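Long-range contacts in phosphodiesterase (Pseudomonas aeruginosa, PDB 4G75), which is a colicin M-like bacteriocin that probably kills susceptible bacteria by hydrolysing a lipid-linked peptidoglycan precursor with the help of a bound magnesium ion: residues G52-K56 with R251-A255; G139-P144 with W205-T210; A147-Y151 with L242-N246; K157-I163 with Y275-G281. All coordinates share one frame; numbering follows the deposited sequence.

Contact 1: G52-K56 with R251-A255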
loop_
_atom_site.group_PDB
_atom_site.type_symbol
_atom_site.label_atom_id
_atom_site.label_comp_id
_atom_site.label_asym_id
_atom_site.label_seq_id
_atom_site.Cartn_x
_atom_site.Cartn_y
_atom_site.Cartn_z
ATOM N N GLY A 52 3.871 9.605 0.106
ATOM C CA GLY A 52 4.248 8.204 0.062
ATOM C C GLY A 52 5.636 7.880 0.582
ATOM O O GLY A 52 6.113 6.756 0.423
ATOM N N ASP A 53 6.285 8.857 1.205
ATOM C CA ASP A 53 7.625 8.670 1.751
ATOM C C ASP A 53 7.496 8.038 3.135
ATOM O O ASP A 53 7.760 8.683 4.143
ATOM C CB ASP A 53 8.316 10.035 1.836
ATOM C CG ASP A 53 9.814 9.931 2.078
ATOM O OD1 ASP A 53 10.434 8.929 1.657
ATOM O OD2 ASP A 53 10.376 10.873 2.681
ATOM N N TRP A 54 7.083 6.771 3.180
ATOM C CA TRP A 54 6.596 6.181 4.427
ATOM C C TRP A 54 7.628 5.364 5.202
ATOM O O TRP A 54 7.502 5.187 6.418
ATOM C CB TRP A 54 5.356 5.318 4.152
ATOM C CG TRP A 54 5.637 4.074 3.362
ATOM C CD1 TRP A 54 5.841 3.982 2.015
ATOM C CD2 TRP A 54 5.739 2.736 3.873
ATOM N NE1 TRP A 54 6.067 2.674 1.657
ATOM C CE2 TRP A 54 6.007 1.888 2.779
ATOM C CE3 TRP A 54 5.627 2.175 5.149
ATOM C CZ2 TRP A 54 6.163 0.513 2.921
ATOM C CZ3 TRP A 54 5.780 0.808 5.285
ATOM C CH2 TRP A 54 6.048 -0.006 4.180
ATOM N N GLU A 55 8.627 4.852 4.492
ATOM C CA GLU A 55 9.647 4.012 5.105
ATOM C C GLU A 55 10.500 4.807 6.089
ATOM O O GLU A 55 10.733 4.379 7.215
ATOM C CB GLU A 55 10.548 3.395 4.032
ATOM C CG GLU A 55 9.827 2.466 3.055
ATOM C CD GLU A 55 9.447 3.168 1.770
ATOM O OE1 GLU A 55 9.162 4.386 1.807
ATOM O OE2 GLU A 55 9.433 2.499 0.720
ATOM N N LYS A 56 10.964 5.975 5.662
ATOM C CA LYS A 56 11.887 6.749 6.482
ATOM C C LYS A 56 11.313 7.190 7.836
ATOM O O LYS A 56 11.949 6.989 8.866
ATOM C CB LYS A 56 12.468 7.922 5.689
ATOM C CG LYS A 56 13.448 7.482 4.604
ATOM C CD LYS A 56 13.846 8.664 3.726
ATOM C CE LYS A 56 14.794 8.238 2.615
ATOM N NZ LYS A 56 15.261 9.408 1.838
ATOM N N ARG A 251 11.397 -0.781 -1.716
ATOM C CA ARG A 251 12.054 0.228 -2.531
ATOM C C ARG A 251 13.541 0.253 -2.161
ATOM O O ARG A 251 13.912 0.037 -1.005
ATOM C CB ARG A 251 11.368 1.587 -2.385
ATOM C CG ARG A 251 9.976 1.600 -3.015
ATOM C CD ARG A 251 9.425 3.004 -3.204
ATOM N NE ARG A 251 9.097 3.657 -1.938
ATOM C CZ ARG A 251 8.522 4.852 -1.846
ATOM N NH1 ARG A 251 8.211 5.527 -2.946
ATOM N NH2 ARG A 251 8.256 5.378 -0.658
ATOM N N THR A 252 14.390 0.488 -3.153
ATOM C CA THR A 252 15.836 0.316 -3.018
ATOM C C THR A 252 16.467 1.129 -1.891
ATOM O O THR A 252 17.261 0.618 -1.098
ATOM C CB THR A 252 16.548 0.688 -4.334
ATOM O OG1 THR A 252 15.924 -0.005 -5.420
ATOM C CG2 THR A 252 18.020 0.318 -4.272
ATOM N N GLU A 253 16.125 2.409 -1.840
ATOM C CA GLU A 253 16.797 3.329 -0.920
ATOM C C GLU A 253 16.795 2.894 0.547
ATOM O O GLU A 253 17.791 3.056 1.248
ATOM C CB GLU A 253 16.237 4.747 -1.034
ATOM C CG GLU A 253 17.012 5.747 -0.181
ATOM C CD GLU A 253 16.526 7.174 -0.334
ATOM O OE1 GLU A 253 15.563 7.406 -1.093
ATOM O OE2 GLU A 253 17.113 8.065 0.315
ATOM N N THR A 254 15.678 2.347 1.008
ATOM C CA THR A 254 15.540 1.975 2.408
ATOM C C THR A 254 15.395 0.465 2.601
ATOM O O THR A 254 15.013 0.007 3.679
ATOM C CB THR A 254 14.312 2.664 3.031
ATOM O OG1 THR A 254 13.202 2.554 2.129
ATOM C CG2 THR A 254 14.595 4.132 3.275
ATOM N N ALA A 255 15.702 -0.306 1.564
ATOM C CA ALA A 255 15.463 -1.743 1.597
ATOM C C ALA A 255 16.203 -2.446 2.737
ATOM O O ALA A 255 15.648 -3.330 3.373
ATOM C CB ALA A 255 15.799 -2.387 0.251
HETATM O O HOH W 1 9.868 0.010 0.700
#

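Contact 2: G139-P144 with W205-T210. With EDO (1,2-ethanediol), chain D.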
loop_
_atom_site.group_PDB
_atom_site.type_symbol
_atom_site.label_atom_id
_atom_site.label_comp_id
_atom_site.label_asym_id
_atom_site.label_seq_id
_atom_site.Cartn_x
_atom_site.Cartn_y
_atom_site.Cartn_z
ATOM N N GLY A 139 -5.032 2.093 -2.900
ATOM C CA GLY A 139 -4.082 2.018 -4.001
ATOM C C GLY A 139 -3.316 3.317 -4.203
ATOM O O GLY A 139 -2.846 3.608 -5.305
ATOM N N GLY A 140 -3.196 4.102 -3.133
ATOM C CA GLY A 140 -2.478 5.369 -3.178
ATOM C C GLY A 140 -1.303 5.475 -2.222
ATOM O O GLY A 140 -0.716 4.464 -1.828
ATOM N N VAL A 141 -0.963 6.707 -1.835
ATOM C CA VAL A 141 0.272 6.956 -1.077
ATOM C C VAL A 141 0.302 6.279 0.289
ATOM O O VAL A 141 1.375 6.047 0.836
ATOM C CB VAL A 141 0.568 8.477 -0.890
ATOM C CG1 VAL A 141 0.723 9.161 -2.235
ATOM C CG2 VAL A 141 -0.511 9.154 -0.046
ATOM N N TYR A 142 -0.868 5.965 0.843
ATOM C CA TYR A 142 -0.921 5.353 2.171
ATOM C C TYR A 142 -0.987 3.832 2.115
ATOM O O TYR A 142 -0.930 3.167 3.149
ATOM C CB TYR A 142 -2.135 5.847 2.976
ATOM C CG TYR A 142 -2.204 7.345 3.230
ATOM C CD1 TYR A 142 -1.150 8.017 3.832
ATOM C CD2 TYR A 142 -3.340 8.069 2.901
ATOM C CE1 TYR A 142 -1.214 9.373 4.075
ATOM C CE2 TYR A 142 -3.418 9.430 3.149
ATOM C CZ TYR A 142 -2.350 10.070 3.737
ATOM O OH TYR A 142 -2.408 11.422 3.992
ATOM N N THR A 143 -1.118 3.273 0.919
ATOM C CA THR A 143 -1.441 1.849 0.804
ATOM C C THR A 143 -0.311 0.908 1.235
ATOM O O THR A 143 -0.557 -0.067 1.956
ATOM C CB THR A 143 -1.947 1.495 -0.609
ATOM O OG1 THR A 143 -3.240 2.087 -0.800
ATOM C CG2 THR A 143 -2.062 -0.029 -0.778
ATOM N N PRO A 144 0.925 1.180 0.797
ATOM C CA PRO A 144 1.990 0.301 1.294
ATOM C C PRO A 144 2.106 0.345 2.820
ATOM O O PRO A 144 2.294 -0.695 3.457
ATOM C CB PRO A 144 3.243 0.874 0.632
ATOM C CG PRO A 144 2.723 1.451 -0.671
ATOM C CD PRO A 144 1.394 2.070 -0.284
ATOM N N TRP A 205 4.247 2.226 -8.621
ATOM C CA TRP A 205 5.109 2.104 -7.448
ATOM C C TRP A 205 4.313 1.597 -6.249
ATOM O O TRP A 205 4.808 0.777 -5.483
ATOM C CB TRP A 205 5.863 3.409 -7.123
ATOM C CG TRP A 205 5.099 4.424 -6.303
ATOM C CD1 TRP A 205 4.403 5.500 -6.769
ATOM C CD2 TRP A 205 4.990 4.465 -4.873
ATOM N NE1 TRP A 205 3.854 6.202 -5.721
ATOM C CE2 TRP A 205 4.200 5.586 -4.546
ATOM C CE3 TRP A 205 5.474 3.658 -3.841
ATOM C CZ2 TRP A 205 3.887 5.920 -3.227
ATOM C CZ3 TRP A 205 5.165 3.992 -2.533
ATOM C CH2 TRP A 205 4.380 5.111 -2.237
ATOM N N VAL A 206 3.073 2.061 -6.112
ATOM C CA VAL A 206 2.219 1.637 -5.005
ATOM C C VAL A 206 1.949 0.127 -5.029
ATOM O O VAL A 206 2.119 -0.574 -4.018
ATOM C CB VAL A 206 0.882 2.439 -4.976
ATOM C CG1 VAL A 206 -0.072 1.880 -3.929
ATOM C CG2 VAL A 206 1.149 3.923 -4.722
ATOM N N ALA A 207 1.538 -0.391 -6.179
ATOM C CA ALA A 207 1.290 -1.825 -6.270
ATOM C C ALA A 207 2.591 -2.585 -6.050
ATOM O O ALA A 207 2.616 -3.593 -5.348
ATOM C CB ALA A 207 0.670 -2.194 -7.617
ATOM N N GLY A 208 3.670 -2.104 -6.662
ATOM C CA GLY A 208 4.957 -2.768 -6.540
ATOM C C GLY A 208 5.439 -2.873 -5.106
ATOM O O GLY A 208 6.104 -3.840 -4.730
ATOM N N ASN A 209 5.094 -1.871 -4.305
ATOM C CA ASN A 209 5.543 -1.780 -2.924
ATOM C C ASN A 209 4.532 -2.415 -1.978
ATOM O O ASN A 209 4.733 -2.437 -0.769
ATOM C CB ASN A 209 5.747 -0.305 -2.570
ATOM C CG ASN A 209 6.617 -0.098 -1.345
ATOM O OD1 ASN A 209 7.553 -0.861 -1.066
ATOM N ND2 ASN A 209 6.323 0.953 -0.617
ATOM N N THR A 210 3.437 -2.930 -2.533
ATOM C CA THR A 210 2.396 -3.559 -1.727
ATOM C C THR A 210 2.263 -5.052 -2.042
ATOM O O THR A 210 2.509 -5.903 -1.185
ATOM C CB THR A 210 1.025 -2.864 -1.928
ATOM O OG1 THR A 210 1.155 -1.463 -1.635
ATOM C CG2 THR A 210 -0.028 -3.474 -1.011
HETATM C C1 EDO D . 7.815 -4.975 1.037
HETATM O O1 EDO D . 6.903 -5.918 1.611
HETATM C C2 EDO D . 7.057 -3.764 0.516
HETATM O O2 EDO D . 6.410 -3.083 1.596
HETATM O O HOH W 2 3.790 -2.826 2.429
#

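Contact 3: A147-Y151 with L242-N246. With EDO (1,2-ethanediol), chain D.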
loop_
_atom_site.group_PDB
_atom_site.type_symbol
_atom_site.label_atom_id
_atom_site.label_comp_id
_atom_site.label_asym_id
_atom_site.label_seq_id
_atom_site.Cartn_x
_atom_site.Cartn_y
_atom_site.Cartn_z
ATOM N N ALA A 147 -0.755 -1.571 4.351
ATOM C CA ALA A 147 -0.546 -3.007 4.189
ATOM C C ALA A 147 0.424 -3.534 5.241
ATOM O O ALA A 147 0.252 -4.635 5.769
ATOM C CB ALA A 147 -0.028 -3.308 2.801
ATOM N N PHE A 148 1.459 -2.750 5.521
ATOM C CA PHE A 148 2.418 -3.111 6.559
ATOM C C PHE A 148 1.745 -3.091 7.931
ATOM O O PHE A 148 1.946 -3.980 8.757
ATOM C CB PHE A 148 3.607 -2.149 6.525
ATOM C CG PHE A 148 4.634 -2.426 7.570
ATOM C CD1 PHE A 148 5.319 -3.624 7.575
ATOM C CD2 PHE A 148 4.919 -1.486 8.551
ATOM C CE1 PHE A 148 6.270 -3.891 8.550
ATOM C CE2 PHE A 148 5.876 -1.738 9.525
ATOM C CZ PHE A 148 6.546 -2.948 9.525
ATOM N N ALA A 149 0.940 -2.067 8.174
ATOM C CA ALA A 149 0.238 -1.974 9.441
ATOM C C ALA A 149 -0.670 -3.187 9.639
ATOM O O ALA A 149 -0.763 -3.726 10.741
ATOM C CB ALA A 149 -0.547 -0.676 9.516
ATOM N N HIS A 150 -1.322 -3.631 8.569
ATOM C CA HIS A 150 -2.203 -4.788 8.674
ATOM C C HIS A 150 -1.433 -6.085 8.939
ATOM O O HIS A 150 -1.943 -7.021 9.566
ATOM C CB HIS A 150 -3.084 -4.936 7.432
ATOM C CG HIS A 150 -4.185 -5.932 7.611
ATOM N ND1 HIS A 150 -5.392 -5.606 8.191
ATOM C CD2 HIS A 150 -4.243 -7.256 7.336
ATOM C CE1 HIS A 150 -6.159 -6.681 8.237
ATOM N NE2 HIS A 150 -5.483 -7.697 7.728
ATOM N N TYR A 151 -0.204 -6.143 8.446
ATOM C CA TYR A 151 0.694 -7.256 8.731
ATOM C C TYR A 151 0.964 -7.324 10.241
ATOM O O TYR A 151 0.932 -8.400 10.855
ATOM C CB TYR A 151 1.985 -7.039 7.939
ATOM C CG TYR A 151 3.085 -8.046 8.152
ATOM C CD1 TYR A 151 2.877 -9.404 7.912
ATOM C CD2 TYR A 151 4.354 -7.635 8.538
ATOM C CE1 TYR A 151 3.901 -10.324 8.092
ATOM C CE2 TYR A 151 5.384 -8.546 8.716
ATOM C CZ TYR A 151 5.152 -9.883 8.493
ATOM O OH TYR A 151 6.177 -10.786 8.665
ATOM N N LEU A 242 -0.313 -13.459 -1.224
ATOM C CA LEU A 242 0.023 -13.449 0.198
ATOM C C LEU A 242 0.912 -12.273 0.587
ATOM O O LEU A 242 1.981 -12.081 0.005
ATOM C CB LEU A 242 0.701 -14.766 0.588
ATOM C CG LEU A 242 1.029 -14.902 2.071
ATOM C CD1 LEU A 242 -0.258 -15.057 2.856
ATOM C CD2 LEU A 242 1.949 -16.086 2.295
ATOM N N TYR A 243 0.476 -11.475 1.563
ATOM C CA TYR A 243 1.345 -10.425 2.087
ATOM C C TYR A 243 2.175 -11.012 3.216
ATOM O O TYR A 243 1.641 -11.355 4.271
ATOM C CB TYR A 243 0.557 -9.220 2.602
ATOM C CG TYR A 243 1.448 -8.043 2.958
ATOM C CD1 TYR A 243 1.594 -6.971 2.093
ATOM C CD2 TYR A 243 2.168 -8.027 4.145
ATOM C CE1 TYR A 243 2.416 -5.901 2.411
ATOM C CE2 TYR A 243 2.984 -6.964 4.475
ATOM C CZ TYR A 243 3.112 -5.910 3.603
ATOM O OH TYR A 243 3.929 -4.854 3.928
ATOM N N ASP A 244 3.477 -11.133 2.987
ATOM C CA ASP A 244 4.376 -11.660 4.007
ATOM C C ASP A 244 5.599 -10.768 4.180
ATOM O O ASP A 244 6.655 -11.226 4.617
ATOM C CB ASP A 244 4.786 -13.105 3.681
ATOM C CG ASP A 244 5.380 -13.258 2.285
ATOM O OD1 ASP A 244 5.586 -12.246 1.583
ATOM O OD2 ASP A 244 5.640 -14.411 1.879
ATOM N N PHE A 245 5.439 -9.493 3.830
ATOM C CA PHE A 245 6.513 -8.504 3.917
ATOM C C PHE A 245 7.741 -8.959 3.132
ATOM O O PHE A 245 8.866 -8.921 3.622
ATOM C CB PHE A 245 6.859 -8.195 5.377
ATOM C CG PHE A 245 7.557 -6.871 5.567
ATOM C CD1 PHE A 245 6.974 -5.693 5.121
ATOM C CD2 PHE A 245 8.798 -6.807 6.180
ATOM C CE1 PHE A 245 7.615 -4.474 5.286
ATOM C CE2 PHE A 245 9.441 -5.594 6.350
ATOM C CZ PHE A 245 8.852 -4.429 5.909
ATOM N N ASN A 246 7.489 -9.392 1.902
ATOM C CA ASN A 246 8.509 -9.875 0.981
ATOM C C ASN A 246 9.532 -8.790 0.669
ATOM O O ASN A 246 9.173 -7.724 0.175
ATOM C CB ASN A 246 7.813 -10.325 -0.306
ATOM C CG ASN A 246 8.722 -11.110 -1.240
ATOM O OD1 ASN A 246 9.943 -10.974 -1.214
ATOM N ND2 ASN A 246 8.114 -11.933 -2.086
HETATM C C1 EDO D . 7.815 -4.975 1.037
HETATM O O1 EDO D . 6.903 -5.918 1.611
HETATM C C2 EDO D . 7.057 -3.764 0.516
HETATM O O2 EDO D . 6.410 -3.083 1.596
HETATM O O HOH W 3 6.746 -13.122 7.067
#

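Contact 4: K157-I163 with Y275-G281. With EDO (1,2-ethanediol), chain J.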
loop_
_atom_site.group_PDB
_atom_site.type_symbol
_atom_site.label_atom_id
_atom_site.label_comp_id
_atom_site.label_asym_id
_atom_site.label_seq_id
_atom_site.Cartn_x
_atom_site.Cartn_y
_atom_site.Cartn_z
ATOM N N LYS A 157 -6.435 -11.241 8.843
ATOM C CA LYS A 157 -7.640 -10.920 8.084
ATOM C C LYS A 157 -7.322 -10.517 6.642
ATOM O O LYS A 157 -6.350 -9.814 6.370
ATOM C CB LYS A 157 -8.451 -9.834 8.787
ATOM C CG LYS A 157 -8.922 -10.234 10.180
ATOM C CD LYS A 157 -10.067 -9.357 10.667
ATOM C CE LYS A 157 -9.644 -7.900 10.778
ATOM N NZ LYS A 157 -8.557 -7.711 11.777
ATOM N N LYS A 158 -8.152 -10.987 5.722
ATOM C CA LYS A 158 -7.971 -10.705 4.308
ATOM C C LYS A 158 -8.217 -9.229 4.006
ATOM O O LYS A 158 -9.116 -8.614 4.581
ATOM C CB LYS A 158 -8.953 -11.566 3.523
ATOM C CG LYS A 158 -8.944 -11.378 2.024
ATOM C CD LYS A 158 -9.681 -12.542 1.394
ATOM C CE LYS A 158 -9.707 -12.458 -0.117
ATOM N NZ LYS A 158 -10.347 -13.675 -0.682
HETATM N N MSE A 159 -7.403 -8.666 3.116
HETATM C CA MSE A 159 -7.620 -7.322 2.598
HETATM C C MSE A 159 -7.858 -7.425 1.101
HETATM O O MSE A 159 -7.335 -8.323 0.454
HETATM C CB MSE A 159 -6.403 -6.434 2.864
HETATM C CG MSE A 159 -6.160 -6.165 4.344
HETATM SE SE MSE A 159 -7.521 -4.979 5.127
HETATM C CE MSE A 159 -7.061 -3.316 4.227
ATOM N N ASN A 160 -8.651 -6.509 0.558
ATOM C CA ASN A 160 -8.872 -6.448 -0.881
ATOM C C ASN A 160 -8.127 -5.276 -1.520
ATOM O O ASN A 160 -8.176 -4.163 -1.008
ATOM C CB ASN A 160 -10.372 -6.324 -1.175
ATOM C CG ASN A 160 -11.101 -7.653 -1.054
ATOM O OD1 ASN A 160 -12.240 -7.711 -0.592
ATOM N ND2 ASN A 160 -10.451 -8.721 -1.478
ATOM N N PHE A 161 -7.428 -5.546 -2.622
ATOM C CA PHE A 161 -6.817 -4.515 -3.454
ATOM C C PHE A 161 -7.509 -4.610 -4.809
ATOM O O PHE A 161 -7.111 -5.412 -5.662
ATOM C CB PHE A 161 -5.311 -4.774 -3.599
ATOM C CG PHE A 161 -4.497 -3.549 -3.963
ATOM C CD1 PHE A 161 -5.017 -2.562 -4.793
ATOM C CD2 PHE A 161 -3.196 -3.408 -3.500
ATOM C CE1 PHE A 161 -4.271 -1.446 -5.130
ATOM C CE2 PHE A 161 -2.438 -2.299 -3.835
ATOM C CZ PHE A 161 -2.978 -1.311 -4.650
ATOM N N PRO A 162 -8.579 -3.821 -5.006
ATOM C CA PRO A 162 -9.315 -3.931 -6.277
ATOM C C PRO A 162 -8.370 -3.819 -7.478
ATOM O O PRO A 162 -7.475 -2.970 -7.499
ATOM C CB PRO A 162 -10.293 -2.760 -6.217
ATOM C CG PRO A 162 -10.496 -2.517 -4.716
ATOM C CD PRO A 162 -9.150 -2.803 -4.104
ATOM N N ILE A 163 -8.566 -4.678 -8.474
ATOM C CA ILE A 163 -7.602 -4.785 -9.564
ATOM C C ILE A 163 -7.383 -3.463 -10.305
ATOM O O ILE A 163 -6.267 -3.157 -10.704
ATOM C CB ILE A 163 -7.974 -5.919 -10.556
ATOM C CG1 ILE A 163 -6.772 -6.284 -11.435
ATOM C CG2 ILE A 163 -9.206 -5.550 -11.373
ATOM C CD1 ILE A 163 -7.010 -7.524 -12.326
ATOM N N TYR A 275 -0.989 -12.226 5.676
ATOM C CA TYR A 275 -2.417 -12.285 5.390
ATOM C C TYR A 275 -2.621 -12.226 3.885
ATOM O O TYR A 275 -1.772 -11.702 3.173
ATOM C CB TYR A 275 -3.145 -11.126 6.060
ATOM C CG TYR A 275 -2.701 -9.772 5.565
ATOM C CD1 TYR A 275 -3.409 -9.107 4.566
ATOM C CD2 TYR A 275 -1.570 -9.164 6.088
ATOM C CE1 TYR A 275 -3.002 -7.860 4.109
ATOM C CE2 TYR A 275 -1.157 -7.912 5.639
ATOM C CZ TYR A 275 -1.880 -7.269 4.655
ATOM O OH TYR A 275 -1.465 -6.043 4.213
ATOM N N PRO A 276 -3.748 -12.773 3.401
ATOM C CA PRO A 276 -4.062 -12.775 1.969
ATOM C C PRO A 276 -4.538 -11.415 1.489
ATOM O O PRO A 276 -5.328 -10.755 2.174
ATOM C CB PRO A 276 -5.234 -13.759 1.853
ATOM C CG PRO A 276 -5.596 -14.168 3.229
ATOM C CD PRO A 276 -4.813 -13.378 4.214
ATOM N N ILE A 277 -4.059 -10.997 0.323
ATOM C CA ILE A 277 -4.625 -9.829 -0.331
ATOM C C ILE A 277 -5.401 -10.318 -1.549
ATOM O O ILE A 277 -4.821 -10.810 -2.518
ATOM C CB ILE A 277 -3.548 -8.794 -0.719
ATOM C CG1 ILE A 277 -2.944 -8.175 0.548
ATOM C CG2 ILE A 277 -4.147 -7.692 -1.597
ATOM C CD1 ILE A 277 -1.779 -7.226 0.286
ATOM N N GLY A 278 -6.718 -10.209 -1.478
ATOM C CA GLY A 278 -7.540 -10.483 -2.636
ATOM C C GLY A 278 -7.380 -9.337 -3.615
ATOM O O GLY A 278 -7.211 -8.180 -3.216
ATOM N N ILE A 279 -7.428 -9.655 -4.901
ATOM C CA ILE A 279 -7.296 -8.646 -5.940
ATOM C C ILE A 279 -8.487 -8.814 -6.865
ATOM O O ILE A 279 -8.358 -9.319 -7.975
ATOM C CB ILE A 279 -5.971 -8.798 -6.706
ATOM C CG1 ILE A 279 -4.795 -8.827 -5.720
ATOM C CG2 ILE A 279 -5.795 -7.666 -7.730
ATOM C CD1 ILE A 279 -3.443 -9.104 -6.376
ATOM N N PRO A 280 -9.670 -8.409 -6.384
ATOM C CA PRO A 280 -10.938 -8.706 -7.060
ATOM C C PRO A 280 -11.182 -7.840 -8.282
ATOM O O PRO A 280 -10.650 -6.728 -8.385
ATOM C CB PRO A 280 -11.987 -8.400 -5.988
ATOM C CG PRO A 280 -11.341 -7.401 -5.096
ATOM C CD PRO A 280 -9.864 -7.693 -5.109
ATOM N N GLY A 281 -11.991 -8.356 -9.200
ATOM C CA GLY A 281 -12.440 -7.568 -10.335
ATOM C C GLY A 281 -11.748 -7.970 -11.615
ATOM O O GLY A 281 -10.890 -8.863 -11.627
HETATM C C1 EDO J . -14.839 -5.084 -8.367
HETATM O O1 EDO J . -14.858 -4.974 -9.793
HETATM C C2 EDO J . -13.420 -5.407 -7.919
HETATM O O2 EDO J . -12.508 -4.492 -8.535
#

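Contact 1: G52-K56 with R251-A255
R251 grips the carboxylate of E55 side-on, with NE on OE2 (2.9 Å) and NH2 on OE1 (2.8 Å). Both oxygens offer their syn lone pairs; the carboxylate and guanidinium planes lie only 16° apart and both bonds are nearly straight, which fixes the rotation of the two groups against each other. Two bends bring them together: the E55 chain turns at CG (chi2 97°), and the R251 chain folds at chi3 (-69°), which swings the NE side of the guanidinium onto the acid. R251 NH2 also reaches G52 O, near the guanidinium plane and again at 2.8 Å, but the poor angle makes this bond weak. A water links E55 OE2 to R251 N. A second salt bridge lies nearer the surface: the extended chain of K56 carries NZ to E253 OE2 (2.7 Å), meeting it from above the carboxylate plane. T254 packs against the aliphatic parts of E55 and K56, OG1 against E55 CB and CG2 against K56 CG (3.8 Å). G52 closes helix 34-49 as the C-prime residue of a Schellman motif; T254 precedes helix 255-264 at the N-cap position, though its side chain makes no capping bond. The contact thus joins the linker between helices 34-49 and 55-65 to the start of a late helix. W54, beside the R251 guanidinium, packs on P144 and F148 of helix 143-153. With a two-pronged bridge and a backbone carbonyl around it, the E55–R251 pair is probably kept fully charged and fixed in direction, whereas the single K56–E253 bond, at the more exposed side, probably permits more freedom.

Contact 2: G139-P144 with W205-T210
V206 pushes its CG1 branch into the turn that precedes helix 143-153, 3.4 Å from G140 O and 3.5 Å from G139 O. With CG1 anti to the backbone N (chi1 173°), this methyl also meets T143 CB and P144 CD. Next to it, T210 sets its OG1 against the proline ring, 3.4 Å from P144 CG; the hydroxyl itself is spent within its own segment, donating to V206 O at 2.7 Å, and apolar carbons of P144 lie against it. T143 is fixed from behind: its OG1 accepts from G139 N (2.8 Å), more weakly from G140 N, and is hydrogen-bonded to D96 OD1 of helix 81-102, which leaves CG2 to lean on T210. This half is tight and buried. Toward W205 the fit is looser, the indole reaching P144 CG only through CZ3, at 4.0 Å. On the other flank water and solvent molecules enter: a water donates to P144 O (2.8 Å) and touches O2 of a 1,2-ethanediol, probably from the crystallisation liquor, which makes a weak bond to N209 O. The contact thus seats the first turn of helix 143-153 on the short helix 205-208, just ahead of the magnesium ligand V211; Y142 packs on helices 81-102 and 106-113, and F161, beyond strand 159-160, packs on T143 and T210.

Contact 3: A147-Y151 with L242-N246
F148 and F245 meet obliquely, centroids 4.8 Å apart and planes at 38°, with F148 CE1 over one face of the F245 ring. Y151 and Y243 also meet at a slant, their ring centroids 5.7 Å apart. A CH-pi contact sets F245 CB over the face of Y151, 4.1 Å from the ring centroid and 27° off its normal; having CG anti to the backbone N (chi1 177°) turns the Y151 ring to present that face. The F245 ring itself lies nearly parallel to that of Y151 but slid aside. These four residues form an aromatic cluster that joins helix 143-153 to the end of strand 229-243 and the loop after it; the same strand carries the magnesium ligand D241. Among the purely apolar contacts, A147 CB touches Y243 CE1 and Y151 CB touches Y243 CE2, both at 3.6 Å, so two helix residues one turn apart straddle the tyrosine ring. Polar links are indirect. A147 O stands above the Y243 face while bonding to Y275 OH, and one water bridges Y151 OH (2.9 Å) and D244 O (3.1 Å).

Contact 4: K157-I163 with Y275-G281
P280 O is held twice: by I163 N at 2.9 Å, tilted 16° from the carbonyl plane, and by the hydroxyl O2 of a 1,2-ethanediol, also at 2.9 Å, probably a crystallisation additive. Three more backbone bonds run back along the pair: F161 N to G278 O at 2.7 Å and almost straight (174°), G278 N to M159 O at 2.8 Å with a more bent path (138°), and M159 N to P276 O at 3.1 Å. CA-H groups of K158, N160 and I277 point at the same carbonyls (P276, G278 and M159), and that of I279 at F161 O. This is parallel beta pairing, with M159 beside I277 and N160 beside G278, and bonding continues past the regular strands as far as I163. On the face of M159 and I277, M159 (present as selenomethionine) lays CG against Y275 CE1 (3.6 Å), its chain bent twice, and I277 CG2 meets F161 CB at 3.7 Å. On the other face the side chains of N160 and K158 lie over G278, N160 ND2 coming 3.6 Å from its CA, while K158 NZ ends in a salt bridge with D240. Further on, I163 CB rests on I279 CG2. Strand 275-278 runs between this short strand and the long strand 229-243, which it meets antiparallel, I277 bonding to the backbone of the magnesium ligand D241; the N160 backbone bonds in turn to D135 and F137, and M159 packs on H150 and Y275 on Y151 of helix 143-153.

From the N terminus, contact 1 ties residues 52-56 to 251-255 across 194 residues, and the spans of contacts 2 and 3 lie wholly inside that loop. Contacts 2 and 3 cross each other: both use helix 143-153, one returning to helix 205-208, the other to the end of strand 229-243. Contact 4 begins inside all three loops, at residues 157-163, and ends beyond them at 275-281, so it crosses each. Contacts 1 to 3 meet around W54, which packs on P144 and F148, joining the N-terminal helices to helix 143-153. Contacts 3 and 4 are joined by hydrogen bonds of H150 with K157 and of A147 with Y275, binding that helix to the sheet beside the magnesium site.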